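Local coordinates for protein internalin (Listeria monocytogenes serotype 4b, PDB 4FMZ) that probably mediates adhesion to or invasion of host cells, presenting a curved leucine-rich-repeat domain as a recognition surface, at residues Leu43-Leu49 and Tyr64-Glu69; Asn111-Leu117 and Lys133-Leu139. One frame throughout, in Å; residues are numbered along the deposited sequence.

Interaction 1: Leu43-Leu49 and Tyr64-Glu69; sequences LESITKL and YLTNLE. With EDO (1,2-ethanediol), chain D.
Build Leu43-Leu49 as a type I turn (Leu43 to Ile46) running into the first leucine-rich-repeat strand, and lay Tyr64-Glu69 beside it: an inverse gamma turn centred on Leu65, then a type I turn, Leu65 to Leu68. CA atoms of Thr47 and Leu68 come within 4.0 Å. Leu65 (m, p) is the main bump, filling a hollow walled by Leu43, Ile46 and Leu49; its CD1 meets Leu43 CD2 at 3.9 Å and its CD2 meets Ile46 CG2 at 3.8 Å. Leu68 (t, p) pushes CD1 to 3.9 Å from both Ile46 CG2 and Leu49 CB. Phe16 and helix 19-29 close this core as the repeats' N-terminal cap. Alongside, Asn67 ND2 donates to Glu44 O (2.7 Å) and Glu69 N to Thr47 O (2.9 Å), while one water links Leu43 O, Ile46 O and Asn67 N. Lys48 N donates to EDO O1 (3.2 Å), probably from the crystallisation liquor. Packing of leucines and Ile46 joins cap to repeat, and Asn67 and the water satisfy backbone groups of the turns.

Interaction 2: Asn111-Leu117 and Lys133-Leu139; sequences NLRELYL and KMYSLNL
Two successive rungs of a leucine-rich-repeat solenoid pair here as parallel strands, 114-116 and 136-138, with axes 4.8 Å apart and 6° between their directions. Glu114 pairs with Ser136, Leu115 with Leu137 and Tyr116 with Asn138. The ladder runs Ser136 N to Arg113 O (3.0 Å), Leu115 N to Ser136 O (3.1 Å), Asn138 N to Leu115 O (3.0 Å) and Leu117 N to Asn138 O (2.8 Å); Arg113 O also accepts from Tyr135 N (2.8 Å).

Leu115 and Leu137 share the t, p rotamer on the core-facing side, so Leu115 CD2 lies 3.8 Å from Leu137 CD1. Leu117 and Leu139 share m, t, with Leu117 CD1 3.9 Å from Leu139 CD2. Met134, present as selenomethionine (t, p, p), curls back so that SE is 3.7 Å from Leu115 CB and CE 3.8 Å from Leu112 CB.

Before the strands, Arg113 folds through three m torsions, bringing NE to Lys133 O (2.8 Å), whereas Lys133, m at chi1 and then fully extended, reaches Asn111 OD1 with NZ (2.9 Å). On the face of Glu114, Tyr116, Ser136 and Asn138, Glu114 OE1 is hydrogen-bonded to Tyr94 OH, on the preceding strand. Tyr116, m at chi1, sets CD1 3.6 Å from Asn138 CB, and a water joins Tyr116 OH (3.3 Å) to Ser136 OG (2.8 Å).

Interaction 1 comes first along the chain and closes before interaction 2 opens; their centres lie 19 Å apart and their nearest atoms about 6 Å, without touching. Both reach the same long parallel sheet, in which strand order follows chain order. Residues 43-49 enter an edge strand, 48-50, and residues 64-69 lead into strand 70-72; strand 92-94 then separates that from strands 114-116 and 136-138. Thr91, just ahead of strand 92-94, bridges the two: its backbone bonds to Glu69 on one side and to Arg113 and Glu114 on the other. Interaction 1 therefore joins the cap to the solenoid, and interaction 2 is a regular step inside it, consistent with an extended surface for binding a partner.

Interaction 1: Leu43-Leu49 and Tyr64-Glu69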
loop_
_atom_site.group_PDB
_atom_site.type_symbol
_atom_site.label_atom_id
_atom_site.label_comp_id
_atom_site.label_asym_id
_atom_site.label_seq_id
_atom_site.Cartn_x
_atom_site.Cartn_y
_atom_site.Cartn_z
ATOM N N LEU A 43 29.087 -0.327 20.771
ATOM C CA LEU A 43 27.761 -0.876 20.468
ATOM C C LEU A 43 26.669 0.155 20.732
ATOM O O LEU A 43 25.707 0.239 19.966
ATOM C CB LEU A 43 27.478 -2.176 21.244
ATOM C CG LEU A 43 28.342 -3.375 20.845
ATOM C CD1 LEU A 43 28.111 -4.533 21.777
ATOM C CD2 LEU A 43 28.110 -3.804 19.390
ATOM N N GLU A 44 26.865 0.998 21.769
ATOM C CA GLU A 44 25.923 2.066 22.106
ATOM C C GLU A 44 26.028 3.263 21.130
ATOM O O GLU A 44 25.187 4.157 21.187
ATOM C CB GLU A 44 26.133 2.528 23.544
ATOM C CG GLU A 44 25.602 1.535 24.564
ATOM C CD GLU A 44 25.914 1.867 26.015
ATOM O OE1 GLU A 44 26.653 2.847 26.277
ATOM O OE2 GLU A 44 25.426 1.127 26.895
ATOM N N SER A 45 27.023 3.258 20.209
ATOM C CA SER A 45 27.180 4.320 19.211
ATOM C C SER A 45 26.328 4.056 17.945
ATOM O O SER A 45 26.180 4.968 17.120
ATOM C CB SER A 45 28.648 4.490 18.825
ATOM O OG SER A 45 29.112 3.490 17.928
ATOM N N ILE A 46 25.776 2.824 17.799
ATOM C CA ILE A 46 24.968 2.429 16.642
ATOM C C ILE A 46 23.520 2.909 16.800
ATOM O O ILE A 46 22.761 2.351 17.593
ATOM C CB ILE A 46 25.028 0.891 16.385
ATOM C CG1 ILE A 46 26.478 0.336 16.387
ATOM C CG2 ILE A 46 24.247 0.491 15.118
ATOM C CD1 ILE A 46 27.421 0.979 15.416
ATOM N N THR A 47 23.133 3.916 16.014
ATOM C CA THR A 47 21.768 4.466 16.001
ATOM C C THR A 47 21.014 3.955 14.768
ATOM O O THR A 47 19.779 4.008 14.732
ATOM C CB THR A 47 21.792 5.995 16.059
ATOM O OG1 THR A 47 22.459 6.514 14.915
ATOM C CG2 THR A 47 22.437 6.525 17.328
ATOM N N LYS A 48 21.770 3.463 13.756
ATOM C CA LYS A 48 21.237 2.947 12.496
ATOM C C LYS A 48 22.000 1.687 12.069
ATOM O O LYS A 48 23.239 1.696 11.982
ATOM C CB LYS A 48 21.336 4.041 11.416
ATOM C CG LYS A 48 20.883 3.631 10.019
ATOM C CD LYS A 48 20.797 4.846 9.096
ATOM C CE LYS A 48 20.403 4.479 7.686
ATOM N NZ LYS A 48 20.232 5.682 6.834
ATOM N N LEU A 49 21.256 0.607 11.813
ATOM C CA LEU A 49 21.821 -0.658 11.328
ATOM C C LEU A 49 20.974 -1.191 10.186
ATOM O O LEU A 49 19.747 -1.274 10.307
ATOM C CB LEU A 49 21.951 -1.706 12.451
ATOM C CG LEU A 49 22.622 -3.052 12.095
ATOM C CD1 LEU A 49 24.138 -2.916 11.965
ATOM C CD2 LEU A 49 22.294 -4.109 13.128
ATOM N N TYR A 64 22.157 -5.330 22.689
ATOM C CA TYR A 64 23.232 -4.433 23.161
ATOM C C TYR A 64 23.266 -3.078 22.446
ATOM O O TYR A 64 23.946 -2.141 22.904
ATOM C CB TYR A 64 24.599 -5.091 23.013
ATOM C CG TYR A 64 24.800 -6.215 23.995
ATOM C CD1 TYR A 64 25.019 -5.955 25.348
ATOM C CD2 TYR A 64 24.757 -7.541 23.581
ATOM C CE1 TYR A 64 25.246 -6.986 26.251
ATOM C CE2 TYR A 64 24.970 -8.581 24.475
ATOM C CZ TYR A 64 25.220 -8.295 25.809
ATOM O OH TYR A 64 25.390 -9.303 26.707
ATOM N N LEU A 65 22.532 -2.977 21.329
ATOM C CA LEU A 65 22.435 -1.740 20.560
ATOM C C LEU A 65 21.322 -0.885 21.177
ATOM O O LEU A 65 20.323 -0.593 20.527
ATOM C CB LEU A 65 22.170 -2.079 19.072
ATOM C CG LEU A 65 23.401 -2.341 18.188
ATOM C CD1 LEU A 65 24.252 -3.503 18.702
ATOM C CD2 LEU A 65 22.990 -2.627 16.781
ATOM N N THR A 66 21.501 -0.492 22.453
ATOM C CA THR A 66 20.505 0.232 23.234
ATOM C C THR A 66 20.145 1.604 22.655
ATOM O O THR A 66 19.034 2.058 22.921
ATOM C CB THR A 66 20.927 0.334 24.688
ATOM O OG1 THR A 66 22.239 0.894 24.760
ATOM C CG2 THR A 66 20.882 -1.009 25.392
ATOM N N ASN A 67 21.010 2.222 21.816
ATOM C CA ASN A 67 20.685 3.522 21.226
ATOM C C ASN A 67 20.148 3.415 19.799
ATOM O O ASN A 67 19.994 4.435 19.127
ATOM C CB ASN A 67 21.893 4.433 21.271
ATOM C CG ASN A 67 22.161 4.945 22.658
ATOM O OD1 ASN A 67 21.262 5.348 23.398
ATOM N ND2 ASN A 67 23.411 4.883 23.054
ATOM N N LEU A 68 19.855 2.193 19.340
ATOM C CA LEU A 68 19.339 1.941 17.992
ATOM C C LEU A 68 17.970 2.571 17.822
ATOM O O LEU A 68 17.074 2.350 18.645
ATOM C CB LEU A 68 19.274 0.431 17.716
ATOM C CG LEU A 68 19.117 -0.031 16.277
ATOM C CD1 LEU A 68 20.358 0.310 15.434
ATOM C CD2 LEU A 68 18.872 -1.519 16.239
ATOM N N GLU A 69 17.828 3.376 16.758
ATOM C CA GLU A 69 16.594 4.085 16.411
ATOM C C GLU A 69 16.033 3.583 15.091
ATOM O O GLU A 69 14.824 3.597 14.885
ATOM C CB GLU A 69 16.867 5.589 16.276
ATOM C CG GLU A 69 17.278 6.311 17.551
ATOM C CD GLU A 69 17.677 7.761 17.329
ATOM O OE1 GLU A 69 17.292 8.343 16.288
ATOM O OE2 GLU A 69 18.371 8.323 18.205
HETATM C C1 EDO D . 25.227 4.968 13.608
HETATM O O1 EDO D . 24.897 3.672 13.143
HETATM C C2 EDO D . 24.948 6.006 12.514
HETATM O O2 EDO D . 25.274 7.276 13.037
HETATM O O HOH W 1 23.193 1.399 20.038
#

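Interaction 2: Asn111-Leu117 and Lys133-Leu139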
loop_
_atom_site.group_PDB
_atom_site.type_symbol
_atom_site.label_atom_id
_atom_site.label_comp_id
_atom_site.label_asym_id
_atom_site.label_seq_id
_atom_site.Cartn_x
_atom_site.Cartn_y
_atom_site.Cartn_z
ATOM N N ASN A 111 7.770 3.986 20.870
ATOM C CA ASN A 111 8.257 5.144 20.110
ATOM C C ASN A 111 8.262 4.847 18.591
ATOM O O ASN A 111 8.626 5.717 17.791
ATOM C CB ASN A 111 9.631 5.579 20.585
ATOM C CG ASN A 111 9.589 6.176 21.963
ATOM O OD1 ASN A 111 8.693 6.953 22.313
ATOM N ND2 ASN A 111 10.547 5.798 22.779
ATOM N N LEU A 112 7.834 3.632 18.196
ATOM C CA LEU A 112 7.786 3.254 16.781
ATOM C C LEU A 112 6.847 4.183 15.976
ATOM O O LEU A 112 5.717 4.461 16.393
ATOM C CB LEU A 112 7.356 1.791 16.610
ATOM C CG LEU A 112 8.463 0.740 16.749
ATOM C CD1 LEU A 112 7.877 -0.656 16.680
ATOM C CD2 LEU A 112 9.556 0.921 15.679
ATOM N N ARG A 113 7.380 4.714 14.867
ATOM C CA ARG A 113 6.688 5.612 13.944
ATOM C C ARG A 113 6.464 4.895 12.610
ATOM O O ARG A 113 5.407 5.043 11.979
ATOM C CB ARG A 113 7.509 6.903 13.728
ATOM C CG ARG A 113 7.833 7.708 14.986
ATOM C CD ARG A 113 6.633 8.321 15.705
ATOM N NE ARG A 113 5.645 8.969 14.827
ATOM C CZ ARG A 113 5.769 10.188 14.303
ATOM N NH1 ARG A 113 6.869 10.902 14.512
ATOM N NH2 ARG A 113 4.803 10.691 13.546
ATOM N N GLU A 114 7.464 4.110 12.184
ATOM C CA GLU A 114 7.394 3.355 10.932
ATOM C C GLU A 114 7.717 1.886 11.191
ATOM O O GLU A 114 8.782 1.567 11.738
ATOM C CB GLU A 114 8.342 3.939 9.873
ATOM C CG GLU A 114 8.021 5.363 9.460
ATOM C CD GLU A 114 8.608 5.812 8.136
ATOM O OE1 GLU A 114 8.937 4.942 7.295
ATOM O OE2 GLU A 114 8.735 7.045 7.941
ATOM N N LEU A 115 6.782 1.002 10.833
ATOM C CA LEU A 115 6.939 -0.433 11.050
ATOM C C LEU A 115 6.457 -1.230 9.845
ATOM O O LEU A 115 5.270 -1.166 9.510
ATOM C CB LEU A 115 6.177 -0.849 12.326
ATOM C CG LEU A 115 6.067 -2.349 12.638
ATOM C CD1 LEU A 115 7.440 -2.966 13.007
ATOM C CD2 LEU A 115 5.083 -2.562 13.746
ATOM N N TYR A 116 7.385 -1.964 9.171
ATOM C CA TYR A 116 7.020 -2.806 8.014
ATOM C C TYR A 116 7.198 -4.262 8.392
ATOM O O TYR A 116 8.274 -4.674 8.834
ATOM C CB TYR A 116 7.820 -2.499 6.725
ATOM C CG TYR A 116 7.809 -1.074 6.207
ATOM C CD1 TYR A 116 6.936 -0.124 6.728
ATOM C CD2 TYR A 116 8.667 -0.680 5.188
ATOM C CE1 TYR A 116 6.953 1.197 6.281
ATOM C CE2 TYR A 116 8.690 0.635 4.728
ATOM C CZ TYR A 116 7.827 1.569 5.277
ATOM O OH TYR A 116 7.872 2.878 4.873
ATOM N N LEU A 117 6.121 -5.016 8.242
ATOM C CA LEU A 117 6.025 -6.439 8.546
ATOM C C LEU A 117 5.483 -7.177 7.333
ATOM O O LEU A 117 4.909 -8.264 7.461
ATOM C CB LEU A 117 5.092 -6.623 9.756
ATOM C CG LEU A 117 5.630 -6.141 11.101
ATOM C CD1 LEU A 117 4.502 -5.953 12.085
ATOM C CD2 LEU A 117 6.662 -7.105 11.648
ATOM N N LYS A 133 1.950 5.954 18.504
ATOM C CA LYS A 133 2.702 6.978 17.771
ATOM C C LYS A 133 2.864 6.576 16.285
ATOM O O LYS A 133 3.420 7.352 15.503
ATOM C CB LYS A 133 4.087 7.217 18.400
ATOM C CG LYS A 133 4.073 7.976 19.718
ATOM C CD LYS A 133 5.512 8.269 20.122
ATOM C CE LYS A 133 5.650 8.983 21.437
ATOM N NZ LYS A 133 7.081 9.239 21.748
HETATM N N MSE A 134 2.398 5.363 15.901
HETATM C CA MSE A 134 2.533 4.839 14.527
HETATM C C MSE A 134 2.045 5.849 13.475
HETATM O O MSE A 134 0.940 6.381 13.584
HETATM C CB MSE A 134 1.773 3.508 14.346
HETATM C CG MSE A 134 2.287 2.666 13.162
HETATM SE SE MSE A 134 4.165 2.116 13.298
HETATM C CE MSE A 134 4.016 0.978 14.892
ATOM N N TYR A 135 2.912 6.121 12.490
ATOM C CA TYR A 135 2.684 7.048 11.385
ATOM C C TYR A 135 2.534 6.274 10.072
ATOM O O TYR A 135 1.695 6.635 9.251
ATOM C CB TYR A 135 3.841 8.056 11.299
ATOM C CG TYR A 135 3.765 9.018 10.132
ATOM C CD1 TYR A 135 3.077 10.220 10.241
ATOM C CD2 TYR A 135 4.472 8.777 8.956
ATOM C CE1 TYR A 135 3.056 11.141 9.195
ATOM C CE2 TYR A 135 4.439 9.679 7.893
ATOM C CZ TYR A 135 3.729 10.862 8.020
ATOM O OH TYR A 135 3.695 11.782 7.001
ATOM N N SER A 136 3.342 5.225 9.868
ATOM C CA SER A 136 3.291 4.411 8.659
ATOM C C SER A 136 3.431 2.935 9.017
ATOM O O SER A 136 4.410 2.542 9.647
ATOM C CB SER A 136 4.384 4.835 7.685
ATOM O OG SER A 136 4.336 4.028 6.521
ATOM N N LEU A 137 2.439 2.129 8.625
ATOM C CA LEU A 137 2.422 0.712 8.930
ATOM C C LEU A 137 2.198 -0.118 7.683
ATOM O O LEU A 137 1.308 0.177 6.895
ATOM C CB LEU A 137 1.328 0.423 9.972
ATOM C CG LEU A 137 1.170 -1.029 10.453
ATOM C CD1 LEU A 137 2.401 -1.497 11.256
ATOM C CD2 LEU A 137 -0.101 -1.168 11.284
ATOM N N ASN A 138 2.997 -1.169 7.514
ATOM C CA ASN A 138 2.871 -2.070 6.371
ATOM C C ASN A 138 2.682 -3.511 6.854
ATOM O O ASN A 138 3.633 -4.141 7.343
ATOM C CB ASN A 138 4.092 -1.966 5.429
ATOM C CG ASN A 138 3.931 -2.756 4.147
ATOM O OD1 ASN A 138 2.962 -3.498 3.960
ATOM N ND2 ASN A 138 4.903 -2.647 3.245
ATOM N N LEU A 139 1.461 -4.028 6.691
ATOM C CA LEU A 139 1.086 -5.406 7.050
ATOM C C LEU A 139 0.782 -6.247 5.784
ATOM O O LEU A 139 0.179 -7.331 5.867
ATOM C CB LEU A 139 -0.130 -5.404 7.999
ATOM C CG LEU A 139 0.103 -4.796 9.399
ATOM C CD1 LEU A 139 -1.197 -4.760 10.190
ATOM C CD2 LEU A 139 1.165 -5.559 10.170
HETATM O O HOH W 2 4.201 3.954 18.722
HETATM O O HOH W 3 6.232 5.716 5.235
#